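Local coordinates for protein DegQ (PDB 3PV2) that probably degrades and chaperones misfolded proteins as an HtrA-family serine protease that assembles into large self-compartmentalising 12-subunit particles, at residues S123-A128 and K243-Q248; D152-I157 and E215-N220; D304-I309 and T318-T323. All blocks are in the same frame, centred on the assembly; numbering follows the deposited sequence.

Contact 1: S123-A128 and K243-Q248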
ATOM      1  N   SER B 123     -19.370 -35.183  19.675  1.00 61.35           N
ATOM      2  CA  SER B 123     -18.913 -34.298  18.572  1.00 63.09           C
ATOM      3  C   SER B 123     -18.665 -35.046  17.287  1.00 63.68           C
ATOM      4  O   SER B 123     -18.964 -34.533  16.203  1.00 62.81           O
ATOM      5  CB  SER B 123     -17.660 -33.481  18.945  1.00 65.25           C
ATOM      6  OG  SER B 123     -16.616 -34.290  19.435  1.00 68.37           O
ATOM      7  N   GLU B 124     -18.173 -36.269  17.389  1.00 64.70           N
ATOM      8  CA  GLU B 124     -17.964 -37.045  16.193  1.00 65.06           C
ATOM      9  C   GLU B 124     -19.251 -37.202  15.327  1.00 61.65           C
ATOM     10  O   GLU B 124     -19.206 -37.037  14.114  1.00 61.07           O
ATOM     11  CB  GLU B 124     -17.279 -38.388  16.498  1.00 67.75           C
ATOM     12  CG  GLU B 124     -16.522 -38.922  15.236  1.00 72.98           C
ATOM     13  CD  GLU B 124     -16.194 -40.416  15.284  1.00 78.33           C
ATOM     14  OE1 GLU B 124     -16.236 -41.084  14.226  1.00 81.41           O
ATOM     15  OE2 GLU B 124     -15.889 -40.920  16.384  1.00 84.44           O
ATOM     16  N   THR B 125     -20.407 -37.452  15.923  1.00 58.45           N
ATOM     17  CA  THR B 125     -21.637 -37.541  15.131  1.00 54.66           C
ATOM     18  C   THR B 125     -22.447 -36.238  15.130  1.00 51.48           C
ATOM     19  O   THR B 125     -23.518 -36.175  14.501  1.00 48.89           O
ATOM     20  CB  THR B 125     -22.536 -38.639  15.676  1.00 54.83           C
ATOM     21  OG1 THR B 125     -22.735 -38.413  17.065  1.00 56.62           O
ATOM     22  CG2 THR B 125     -21.918 -39.981  15.535  1.00 56.38           C
ATOM     23  N   ASP B 126     -21.935 -35.217  15.827  1.00 49.77           N
ATOM     24  CA  ASP B 126     -22.605 -33.937  16.015  1.00 47.49           C
ATOM     25  C   ASP B 126     -24.019 -34.074  16.531  1.00 45.87           C
ATOM     26  O   ASP B 126     -24.923 -33.408  16.007  1.00 42.55           O
ATOM     27  CB  ASP B 126     -22.600 -33.099  14.704  1.00 48.69           C
ATOM     28  CG  ASP B 126     -22.909 -31.617  14.965  1.00 50.17           C
ATOM     29  OD1 ASP B 126     -22.800 -31.172  16.136  1.00 53.23           O
ATOM     30  OD2 ASP B 126     -23.295 -30.912  14.035  1.00 50.83           O
ATOM     31  N   LEU B 127     -24.200 -34.879  17.594  1.00 46.15           N
ATOM     32  CA  LEU B 127     -25.456 -35.005  18.301  1.00 45.31           C
ATOM     33  C   LEU B 127     -25.330 -34.656  19.767  1.00 46.04           C
ATOM     34  O   LEU B 127     -24.258 -34.771  20.359  1.00 47.26           O
ATOM     35  CB  LEU B 127     -25.990 -36.433  18.207  1.00 45.68           C
ATOM     36  CG  LEU B 127     -26.304 -36.821  16.764  1.00 44.82           C
ATOM     37  CD1 LEU B 127     -26.500 -38.368  16.762  1.00 45.72           C
ATOM     38  CD2 LEU B 127     -27.544 -36.004  16.280  1.00 40.74           C
ATOM     39  N   ALA B 128     -26.438 -34.204  20.356  1.00 44.08           N
ATOM     40  CA  ALA B 128     -26.488 -33.932  21.785  1.00 43.73           C
ATOM     41  C   ALA B 128     -27.879 -34.219  22.247  1.00 42.72           C
ATOM     42  O   ALA B 128     -28.814 -34.069  21.498  1.00 40.86           O
ATOM     43  CB  ALA B 128     -26.133 -32.534  22.071  1.00 43.89           C
ATOM     44  N   LYS B 243     -30.934 -42.644  17.056  1.00 56.55           N
ATOM     45  CA  LYS B 243     -31.531 -43.490  18.112  1.00 59.88           C
ATOM     46  C   LYS B 243     -30.475 -44.188  18.983  1.00 61.50           C
ATOM     47  O   LYS B 243     -30.583 -44.251  20.221  1.00 60.69           O
ATOM     48  CB  LYS B 243     -32.390 -44.617  17.509  1.00 62.37           C
ATOM     49  CG  LYS B 243     -33.727 -44.218  16.853  1.00 65.52           C
ATOM     50  CD  LYS B 243     -34.678 -45.439  16.498  1.00 72.50           C
ATOM     51  CE  LYS B 243     -33.944 -46.775  16.150  1.00 77.91           C
ATOM     52  NZ  LYS B 243     -34.872 -47.893  15.724  1.00 81.29           N
ATOM     53  N   ASP B 244     -29.445 -44.710  18.336  1.00 62.32           N
ATOM     54  CA  ASP B 244     -28.488 -45.490  19.072  1.00 63.44           C
ATOM     55  C   ASP B 244     -27.463 -44.603  19.798  1.00 60.93           C
ATOM     56  O   ASP B 244     -27.073 -44.916  20.949  1.00 59.65           O
ATOM     57  CB  ASP B 244     -27.926 -46.578  18.170  1.00 65.83           C
ATOM     58  CG  ASP B 244     -29.062 -47.489  17.594  1.00 71.97           C
ATOM     59  OD1 ASP B 244     -30.177 -46.968  17.299  1.00 78.91           O
ATOM     60  OD2 ASP B 244     -28.868 -48.721  17.445  1.00 79.93           O
ATOM     61  N   VAL B 245     -27.077 -43.478  19.193  1.00 57.02           N
ATOM     62  CA  VAL B 245     -26.254 -42.540  19.919  1.00 54.18           C
ATOM     63  C   VAL B 245     -27.041 -41.981  21.142  1.00 53.35           C
ATOM     64  O   VAL B 245     -26.487 -41.854  22.224  1.00 52.44           O
ATOM     65  CB  VAL B 245     -25.770 -41.398  19.078  1.00 52.97           C
ATOM     66  CG1 VAL B 245     -25.290 -40.294  19.951  1.00 49.51           C
ATOM     67  CG2 VAL B 245     -24.648 -41.854  18.167  1.00 54.19           C
ATOM     68  N   ALA B 246     -28.317 -41.660  20.969  1.00 51.63           N
ATOM     69  CA  ALA B 246     -29.097 -41.096  22.083  1.00 51.81           C
ATOM     70  C   ALA B 246     -29.214 -42.076  23.237  1.00 52.96           C
ATOM     71  O   ALA B 246     -29.165 -41.658  24.363  1.00 50.54           O
ATOM     72  CB  ALA B 246     -30.525 -40.668  21.675  1.00 49.73           C
ATOM     73  N   GLN B 247     -29.472 -43.337  22.910  1.00 55.67           N
ATOM     74  CA  GLN B 247     -29.728 -44.335  23.894  1.00 59.74           C
ATOM     75  C   GLN B 247     -28.424 -44.569  24.704  1.00 59.45           C
ATOM     76  O   GLN B 247     -28.443 -44.627  25.910  1.00 58.80           O
ATOM     77  CB  GLN B 247     -30.274 -45.603  23.232  1.00 62.18           C
ATOM     78  CG  GLN B 247     -30.604 -46.704  24.275  1.00 68.32           C
ATOM     79  CD  GLN B 247     -29.551 -47.808  24.266  1.00 75.67           C
ATOM     80  OE1 GLN B 247     -29.337 -48.444  23.229  1.00 79.14           O
ATOM     81  NE2 GLN B 247     -28.886 -48.042  25.418  1.00 78.72           N
ATOM     82  N   GLN B 248     -27.300 -44.572  24.019  1.00 59.58           N
ATOM     83  CA  GLN B 248     -26.031 -44.724  24.668  1.00 60.62           C
ATOM     84  C   GLN B 248     -25.672 -43.501  25.524  1.00 59.51           C
ATOM     85  O   GLN B 248     -25.114 -43.672  26.635  1.00 59.32           O
ATOM     86  CB  GLN B 248     -24.945 -45.089  23.679  1.00 62.19           C
ATOM     87  CG  GLN B 248     -23.518 -44.943  24.236  1.00 67.26           C
ATOM     88  CD  GLN B 248     -22.536 -45.950  23.618  1.00 74.29           C
ATOM     89  OE1 GLN B 248     -22.891 -47.107  23.417  1.00 80.41           O
ATOM     90  NE2 GLN B 248     -21.308 -45.518  23.336  1.00 76.72           N
TER

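Contact 2: D152-I157 and E215-N220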
ATOM      1  N   ASP B 152     -36.872 -39.897  -2.752  1.00 41.62           N
ATOM      2  CA  ASP B 152     -37.983 -39.802  -1.821  1.00 43.85           C
ATOM      3  C   ASP B 152     -38.146 -38.347  -1.423  1.00 42.19           C
ATOM      4  O   ASP B 152     -37.140 -37.666  -1.192  1.00 40.82           O
ATOM      5  CB  ASP B 152     -37.742 -40.566  -0.490  1.00 43.55           C
ATOM      6  CG  ASP B 152     -37.821 -42.126  -0.614  1.00 49.08           C
ATOM      7  OD1 ASP B 152     -38.534 -42.683  -1.475  1.00 52.08           O
ATOM      8  OD2 ASP B 152     -37.192 -42.792   0.261  1.00 54.57           O
ATOM      9  N   PHE B 153     -39.390 -37.916  -1.193  1.00 41.38           N
ATOM     10  CA  PHE B 153     -39.660 -36.552  -0.760  1.00 39.61           C
ATOM     11  C   PHE B 153     -39.439 -36.338   0.725  1.00 39.65           C
ATOM     12  O   PHE B 153     -39.684 -37.203   1.557  1.00 41.81           O
ATOM     13  CB  PHE B 153     -41.050 -36.084  -1.222  1.00 40.20           C
ATOM     14  CG  PHE B 153     -41.234 -36.063  -2.743  1.00 41.47           C
ATOM     15  CD1 PHE B 153     -42.152 -36.915  -3.364  1.00 42.52           C
ATOM     16  CD2 PHE B 153     -40.584 -35.128  -3.520  1.00 36.53           C
ATOM     17  CE1 PHE B 153     -42.364 -36.851  -4.722  1.00 44.60           C
ATOM     18  CE2 PHE B 153     -40.776 -35.100  -4.863  1.00 41.20           C
ATOM     19  CZ  PHE B 153     -41.694 -35.972  -5.461  1.00 42.75           C
ATOM     20  N   VAL B 154     -38.926 -35.177   1.070  1.00 38.77           N
ATOM     21  CA  VAL B 154     -38.641 -34.871   2.442  1.00 37.45           C
ATOM     22  C   VAL B 154     -38.930 -33.441   2.764  1.00 36.58           C
ATOM     23  O   VAL B 154     -38.924 -32.564   1.884  1.00 36.23           O
ATOM     24  CB  VAL B 154     -37.150 -35.162   2.765  1.00 38.60           C
ATOM     25  CG1 VAL B 154     -36.836 -36.682   2.574  1.00 38.76           C
ATOM     26  CG2 VAL B 154     -36.219 -34.276   1.926  1.00 36.60           C
ATOM     27  N   VAL B 155     -39.184 -33.196   4.051  1.00 36.48           N
ATOM     28  CA  VAL B 155     -39.287 -31.837   4.565  1.00 36.13           C
ATOM     29  C   VAL B 155     -38.318 -31.605   5.686  1.00 36.01           C
ATOM     30  O   VAL B 155     -38.173 -32.423   6.559  1.00 35.72           O
ATOM     31  CB  VAL B 155     -40.731 -31.521   5.002  1.00 36.96           C
ATOM     32  CG1 VAL B 155     -40.767 -30.171   5.788  1.00 36.90           C
ATOM     33  CG2 VAL B 155     -41.617 -31.472   3.779  1.00 34.48           C
ATOM     34  N   ALA B 156     -37.584 -30.509   5.634  1.00 35.93           N
ATOM     35  CA  ALA B 156     -36.760 -30.140   6.799  1.00 37.04           C
ATOM     36  C   ALA B 156     -37.455 -29.098   7.626  1.00 37.63           C
ATOM     37  O   ALA B 156     -37.787 -28.061   7.116  1.00 37.97           O
ATOM     38  CB  ALA B 156     -35.339 -29.585   6.342  1.00 35.31           C
ATOM     39  N   ILE B 157     -37.615 -29.328   8.915  1.00 40.69           N
ATOM     40  CA  ILE B 157     -38.353 -28.430   9.761  1.00 42.66           C
ATOM     41  C   ILE B 157     -37.490 -27.968  10.928  1.00 43.99           C
ATOM     42  O   ILE B 157     -36.916 -28.803  11.665  1.00 42.00           O
ATOM     43  CB  ILE B 157     -39.539 -29.107  10.456  1.00 44.06           C
ATOM     44  CG1 ILE B 157     -40.249 -30.065   9.532  1.00 46.90           C
ATOM     45  CG2 ILE B 157     -40.560 -28.013  10.960  1.00 47.08           C
ATOM     46  CD1 ILE B 157     -41.346 -30.854  10.309  1.00 46.93           C
ATOM     47  N   GLU B 215     -42.805 -38.929   9.248  1.00 53.97           N
ATOM     48  CA  GLU B 215     -41.948 -39.685  10.188  1.00 53.68           C
ATOM     49  C   GLU B 215     -40.556 -39.102  10.244  1.00 51.01           C
ATOM     50  O   GLU B 215     -39.986 -38.701   9.177  1.00 48.31           O
ATOM     51  CB  GLU B 215     -41.806 -41.099   9.697  1.00 54.89           C
ATOM     52  CG  GLU B 215     -43.121 -41.705   9.378  1.00 60.25           C
ATOM     53  CD  GLU B 215     -43.023 -43.146   8.931  1.00 67.23           C
ATOM     54  OE1 GLU B 215     -42.005 -43.541   8.295  1.00 67.52           O
ATOM     55  OE2 GLU B 215     -43.995 -43.878   9.219  1.00 72.08           O
ATOM     56  N   LEU B 216     -39.988 -39.091  11.441  1.00 48.67           N
ATOM     57  CA  LEU B 216     -38.660 -38.575  11.603  1.00 46.99           C
ATOM     58  C   LEU B 216     -37.665 -39.510  10.990  1.00 47.14           C
ATOM     59  O   LEU B 216     -37.598 -40.666  11.409  1.00 47.63           O
ATOM     60  CB  LEU B 216     -38.345 -38.365  13.045  1.00 45.94           C
ATOM     61  CG  LEU B 216     -37.060 -37.657  13.417  1.00 44.92           C
ATOM     62  CD1 LEU B 216     -36.932 -36.277  12.858  1.00 39.89           C
ATOM     63  CD2 LEU B 216     -36.965 -37.642  15.016  1.00 40.52           C
ATOM     64  N   ILE B 217     -36.922 -39.024   9.979  1.00 44.31           N
ATOM     65  CA  ILE B 217     -35.848 -39.817   9.381  1.00 44.02           C
ATOM     66  C   ILE B 217     -34.455 -39.265   9.553  1.00 42.88           C
ATOM     67  O   ILE B 217     -33.490 -39.930   9.282  1.00 43.04           O
ATOM     68  CB  ILE B 217     -36.138 -40.034   7.918  1.00 45.49           C
ATOM     69  CG1 ILE B 217     -36.300 -38.689   7.157  1.00 42.69           C
ATOM     70  CG2 ILE B 217     -37.404 -40.874   7.825  1.00 47.14           C
ATOM     71  CD1 ILE B 217     -35.999 -38.812   5.806  1.00 46.41           C
ATOM     72  N   GLY B 218     -34.319 -38.060  10.055  1.00 41.77           N
ATOM     73  CA  GLY B 218     -32.990 -37.521  10.273  1.00 41.18           C
ATOM     74  C   GLY B 218     -33.013 -36.294  11.147  1.00 39.46           C
ATOM     75  O   GLY B 218     -34.082 -35.707  11.349  1.00 39.51           O
ATOM     76  N   ILE B 219     -31.838 -35.913  11.635  1.00 39.49           N
ATOM     77  CA  ILE B 219     -31.648 -34.661  12.325  1.00 39.38           C
ATOM     78  C   ILE B 219     -30.848 -33.739  11.454  1.00 39.42           C
ATOM     79  O   ILE B 219     -29.716 -34.074  11.080  1.00 39.64           O
ATOM     80  CB  ILE B 219     -30.954 -34.851  13.643  1.00 40.54           C
ATOM     81  CG1 ILE B 219     -31.823 -35.720  14.572  1.00 39.94           C
ATOM     82  CG2 ILE B 219     -30.728 -33.495  14.355  1.00 39.11           C
ATOM     83  CD1 ILE B 219     -33.183 -35.181  14.937  1.00 43.23           C
ATOM     84  N   ASN B 220     -31.442 -32.604  11.071  1.00 40.14           N
ATOM     85  CA  ASN B 220     -30.767 -31.635  10.168  1.00 41.98           C
ATOM     86  C   ASN B 220     -29.455 -31.186  10.817  1.00 43.70           C
ATOM     87  O   ASN B 220     -29.396 -30.934  12.044  1.00 43.05           O
ATOM     88  CB  ASN B 220     -31.592 -30.361   9.934  1.00 42.29           C
ATOM     89  CG  ASN B 220     -33.062 -30.641   9.607  1.00 43.48           C
ATOM     90  OD1 ASN B 220     -34.016 -29.973  10.115  1.00 46.25           O
ATOM     91  ND2 ASN B 220     -33.249 -31.608   8.767  1.00 38.85           N
TER

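Contact 3: D304-I309 and T318-T323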
ATOM      1  N   ASP B 304     -12.785 -61.551   3.369  1.00 35.06           N
ATOM      2  CA  ASP B 304     -14.055 -61.832   3.913  1.00 35.30           C
ATOM      3  C   ASP B 304     -15.100 -60.741   3.590  1.00 34.91           C
ATOM      4  O   ASP B 304     -14.799 -59.550   3.585  1.00 34.39           O
ATOM      5  CB  ASP B 304     -14.005 -61.992   5.446  1.00 35.44           C
ATOM      6  CG  ASP B 304     -13.235 -63.193   5.906  1.00 36.13           C
ATOM      7  OD1 ASP B 304     -12.757 -64.029   5.087  1.00 36.64           O
ATOM      8  OD2 ASP B 304     -13.084 -63.302   7.146  1.00 36.28           O
ATOM      9  N   ILE B 305     -16.337 -61.164   3.380  1.00 35.34           N
ATOM     10  CA  ILE B 305     -17.433 -60.231   3.226  1.00 35.22           C
ATOM     11  C   ILE B 305     -18.318 -60.338   4.482  1.00 35.57           C
ATOM     12  O   ILE B 305     -18.916 -61.427   4.745  1.00 36.27           O
ATOM     13  CB  ILE B 305     -18.283 -60.608   2.015  1.00 35.62           C
ATOM     14  CG1 ILE B 305     -17.470 -60.730   0.716  1.00 35.45           C
ATOM     15  CG2 ILE B 305     -19.411 -59.571   1.785  1.00 35.64           C
ATOM     16  CD1 ILE B 305     -16.872 -59.534   0.371  1.00 34.86           C
ATOM     17  N   ILE B 306     -18.483 -59.230   5.199  1.00 35.27           N
ATOM     18  CA  ILE B 306     -19.295 -59.237   6.370  1.00 35.65           C
ATOM     19  C   ILE B 306     -20.744 -59.113   5.969  1.00 36.22           C
ATOM     20  O   ILE B 306     -21.104 -58.178   5.260  1.00 36.12           O
ATOM     21  CB  ILE B 306     -18.944 -58.072   7.325  1.00 35.29           C
ATOM     22  CG1 ILE B 306     -17.580 -58.289   7.963  1.00 34.91           C
ATOM     23  CG2 ILE B 306     -20.055 -57.947   8.370  1.00 35.84           C
ATOM     24  CD1 ILE B 306     -16.920 -56.968   8.513  1.00 34.51           C
ATOM     25  N   THR B 307     -21.566 -60.076   6.322  1.00 36.97           N
ATOM     26  CA  THR B 307     -23.011 -59.985   5.990  1.00 37.83           C
ATOM     27  C   THR B 307     -23.937 -59.709   7.190  1.00 40.10           C
ATOM     28  O   THR B 307     -25.139 -59.421   7.019  1.00 42.59           O
ATOM     29  CB  THR B 307     -23.476 -61.227   5.274  1.00 38.59           C
ATOM     30  OG1 THR B 307     -23.241 -62.356   6.115  1.00 41.92           O
ATOM     31  CG2 THR B 307     -22.699 -61.402   4.005  1.00 37.96           C
ATOM     32  N   GLN B 308     -23.390 -59.769   8.393  1.00 40.87           N
ATOM     33  CA  GLN B 308     -24.141 -59.556   9.607  1.00 44.16           C
ATOM     34  C   GLN B 308     -23.241 -59.286  10.798  1.00 44.36           C
ATOM     35  O   GLN B 308     -22.239 -60.012  11.046  1.00 42.07           O
ATOM     36  CB  GLN B 308     -24.948 -60.792   9.983  1.00 46.13           C
ATOM     37  CG  GLN B 308     -26.239 -60.447  10.717  1.00 51.70           C
ATOM     38  CD  GLN B 308     -27.151 -61.684  11.025  1.00 56.42           C
ATOM     39  OE1 GLN B 308     -27.391 -62.039  12.209  1.00 58.29           O
ATOM     40  NE2 GLN B 308     -27.651 -62.319   9.976  1.00 55.33           N
ATOM     41  N   ILE B 309     -23.650 -58.287  11.560  1.00 45.74           N
ATOM     42  CA  ILE B 309     -23.024 -57.955  12.848  1.00 46.76           C
ATOM     43  C   ILE B 309     -24.150 -57.955  13.929  1.00 50.56           C
ATOM     44  O   ILE B 309     -25.124 -57.180  13.821  1.00 51.17           O
ATOM     45  CB  ILE B 309     -22.369 -56.588  12.767  1.00 45.57           C
ATOM     46  CG1 ILE B 309     -21.163 -56.654  11.818  1.00 44.59           C
ATOM     47  CG2 ILE B 309     -21.929 -56.094  14.171  1.00 43.50           C
ATOM     48  CD1 ILE B 309     -20.484 -55.368  11.645  1.00 44.28           C
ATOM     49  N   THR B 318     -20.676 -48.826   5.003  1.00 49.69           N
ATOM     50  CA  THR B 318     -20.904 -47.770   6.006  1.00 53.33           C
ATOM     51  C   THR B 318     -21.582 -48.282   7.286  1.00 53.03           C
ATOM     52  O   THR B 318     -21.251 -47.847   8.373  1.00 55.03           O
ATOM     53  CB  THR B 318     -21.734 -46.632   5.433  1.00 55.51           C
ATOM     54  OG1 THR B 318     -22.797 -47.182   4.635  1.00 59.64           O
ATOM     55  CG2 THR B 318     -20.841 -45.734   4.580  1.00 56.57           C
ATOM     56  N   GLN B 319     -22.425 -49.271   7.166  1.00 52.05           N
ATOM     57  CA  GLN B 319     -23.114 -49.815   8.342  1.00 53.87           C
ATOM     58  C   GLN B 319     -22.189 -50.508   9.335  1.00 53.07           C
ATOM     59  O   GLN B 319     -22.545 -50.621  10.489  1.00 54.57           O
ATOM     60  CB  GLN B 319     -24.241 -50.796   7.972  1.00 53.13           C
ATOM     61  CG  GLN B 319     -25.182 -50.311   7.001  1.00 55.02           C
ATOM     62  CD  GLN B 319     -26.093 -51.426   6.494  1.00 61.03           C
ATOM     63  OE1 GLN B 319     -25.641 -52.428   5.950  1.00 59.90           O
ATOM     64  NE2 GLN B 319     -27.391 -51.255   6.691  1.00 68.12           N
ATOM     65  N   VAL B 320     -20.999 -50.937   8.926  1.00 51.69           N
ATOM     66  CA  VAL B 320     -20.167 -51.685   9.826  1.00 50.56           C
ATOM     67  C   VAL B 320     -19.632 -50.738  10.871  1.00 53.99           C
ATOM     68  O   VAL B 320     -19.645 -51.017  12.082  1.00 53.66           O
ATOM     69  CB  VAL B 320     -19.041 -52.350   9.075  1.00 50.11           C
ATOM     70  CG1 VAL B 320     -17.927 -52.836  10.030  1.00 43.92           C
ATOM     71  CG2 VAL B 320     -19.590 -53.458   8.208  1.00 45.27           C
ATOM     72  N   LYS B 321     -19.253 -49.568  10.397  1.00 57.67           N
ATOM     73  CA  LYS B 321     -18.528 -48.564  11.196  1.00 61.50           C
ATOM     74  C   LYS B 321     -19.509 -48.030  12.221  1.00 65.01           C
ATOM     75  O   LYS B 321     -19.293 -48.074  13.455  1.00 66.43           O
ATOM     76  CB  LYS B 321     -18.033 -47.485  10.242  1.00 63.31           C
ATOM     77  CG  LYS B 321     -17.863 -48.064   8.744  1.00 64.88           C
ATOM     78  CD  LYS B 321     -17.084 -47.148   7.737  1.00 70.70           C
ATOM     79  CE  LYS B 321     -15.543 -47.242   7.881  1.00 71.59           C
ATOM     80  NZ  LYS B 321     -14.782 -46.838   6.614  1.00 73.97           N
ATOM     81  N   THR B 322     -20.648 -47.631  11.686  1.00 66.96           N
ATOM     82  CA  THR B 322     -21.821 -47.389  12.452  1.00 68.85           C
ATOM     83  C   THR B 322     -22.153 -48.484  13.474  1.00 69.09           C
ATOM     84  O   THR B 322     -22.111 -48.213  14.672  1.00 70.73           O
ATOM     85  CB  THR B 322     -22.974 -47.123  11.465  1.00 70.30           C
ATOM     86  OG1 THR B 322     -22.702 -45.870  10.790  1.00 70.84           O
ATOM     87  CG2 THR B 322     -24.346 -47.115  12.159  1.00 70.96           C
ATOM     88  N   THR B 323     -22.501 -49.691  13.048  1.00 68.00           N
ATOM     89  CA  THR B 323     -22.958 -50.706  14.002  1.00 67.80           C
ATOM     90  C   THR B 323     -21.910 -51.013  15.087  1.00 68.36           C
ATOM     91  O   THR B 323     -22.272 -51.306  16.225  1.00 69.62           O
ATOM     92  CB  THR B 323     -23.291 -52.033  13.329  1.00 67.13           C
ATOM     93  OG1 THR B 323     -24.242 -51.827  12.283  1.00 67.20           O
ATOM     94  CG2 THR B 323     -23.833 -53.038  14.342  1.00 65.82           C
TER

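Contact 1: S123-A128 and K243-Q248
Val245, on the face of helix 239-252 turned to segment 123-128, meets Leu127 and Thr125, and nearly all of the contact on the helix side passes through its isopropyl group. The CA atoms of Val245 and Leu127 lie 7.7 Å apart. Leu127 comes in obliquely with its CD1, which lies 3.9 Å from Val245 CB and 3.9 Å from Val245 CG1, against both alike. The other branch, Val245 CG2, reaches tip to tip toward Thr125 OG1 at 4.1 Å. With CG1 anti to the backbone N (chi1 163°), CG1 is left to Leu127, while CG2 faces Thr125 and still lies near Leu127 CD1. Thr125 OG1 takes its polar partner from Asp122, so toward the helix the hydroxyl offers a van der Waals surface. One residue on, Ala246 turns to strand 90-93 and packs on Ile92, which Leu127 touches too. The turn is kept regular by Gln247 N to Lys243 O at 3.0 Å and by Gln248 N to Asp244 O at 3.1 Å.

On the other side, Asp126 and Leu127 form a G1 beta bulge against Asp122. Asp126 has a left-handed backbone (phi 52°), and its carboxylate goes to His96 ND1, consistent with the Asp-His pair of a trypsin-like catalytic triad. No hydrogen bond crosses between the segments. The chemistry is therefore that of buried hydrocarbon contact, which joins the bulge that carries Asp126 to helix 239-252 by shape and exclusion of water.

Contact 2: D152-I157 and E215-N220
Strands 153-157 and 216-220 run in broadly the same direction, at 36° with their axes 8.0 Å apart at closest, a spacing too wide for neighbouring strands and in keeping with contact through side chains. The separation is uneven: Val154 CA and Ile217 CA are 9.0 Å apart, whereas Ala156 CA and Asn220 CA have closed to 7.0 Å.

At the wider end two branched side chains meet, Val154 CG1 lying 4.0 Å from Ile217 CD1. Their side chains cross at about a right angle, so the touch is methyl against methyl and not along their lengths. Ile217 holds CG1 between its backbone N and carbonyl carbon (chi1 58°), and from there the nearly extended second torsion carries CD1 out to Val154. At the narrower end Asn220 lays its side chain against a methyl, with Asn220 CG 4.1 Å from Ala156 CB, while its amide also comes up beside the backbone of Ile157.

Ile217 and Asn220 are three residues apart, yet both point toward strand 153-157. A classic beta bulge explains this: Ile217 and Gly218 together face Leu209, and the extra residue shifts the alternation of sides.

Leu209 lies on strand 208-211, which sits between the two strands, and the side chains of Val154, Ile217 and Asn220 all touch it; the strand also bonds to 153-157 through the backbones of Val155 and Val210. The contact thus spans one strand within the second barrel of the trypsin fold. Strand 171-179 pairs with the remaining edge of 153-157. Helix 22-28 packs on Val155 and Ile157, and Phe153 meets Phe174 of a neighbouring subunit edge-to-face.

Contact 3: D304-I309 and T318-T323
Strand 305-309 and helix 318-323 point in similar directions, 26° apart, with axes 9.7 Å from each other at closest; they draw together at Ile309 and Thr323, whose CA atoms are 7.3 Å apart. Ile309 carries most of the contact with two branches. Its CD1 reaches across Val320 at about a right angle, 3.9 Å from Val320 CG1, while its CG2 lies 3.6 Å from Thr323 CG2 as the two side chains slide past in opposite directions. Ile306 CD1 adds a looser touch on Val320 CG2 at 4.4 Å.

Thr323 can turn its methyl to the strand because its hydroxyl faces back (chi1 -55°): Thr323 OG1 donates to Gln319 O at 2.7 Å, 30° out of the carbonyl plane. Thr323 N bonds the same oxygen from the opposite face, so two donors grip it. A classic beta bulge at Thr307 and Gln308, opposite Ile336, puts Ile306 and Ile309 on one side.

Such a helix packed on the curled sheet is characteristic of the PDZ fold. Ile306 also meets Ile262 and Val264; their strand 262-266 and helix 318-325 probably correspond to the pair bordering the peptide groove in PDZ domains.

In the fold
From the N terminus, the chain completes most of the first six-stranded barrel before 123-128 opens contact 1, at the start of that barrel's last strand. The second barrel follows, and within it contact 2 opens at 152-157 and closes at 215-220, nested inside the long loop that contact 1 closes when helix 239-252 returns to the first barrel. Contacts 1 and 2 have centres about 17 Å apart. Contact 3 comes later in series, a short loop, its centre about 19 Å from that of contact 1 and about 25 Å from that of contact 2. Contact 1 ties the first barrel to the helix following the second; contact 2 stays within the second barrel, contact 3 within the first PDZ domain.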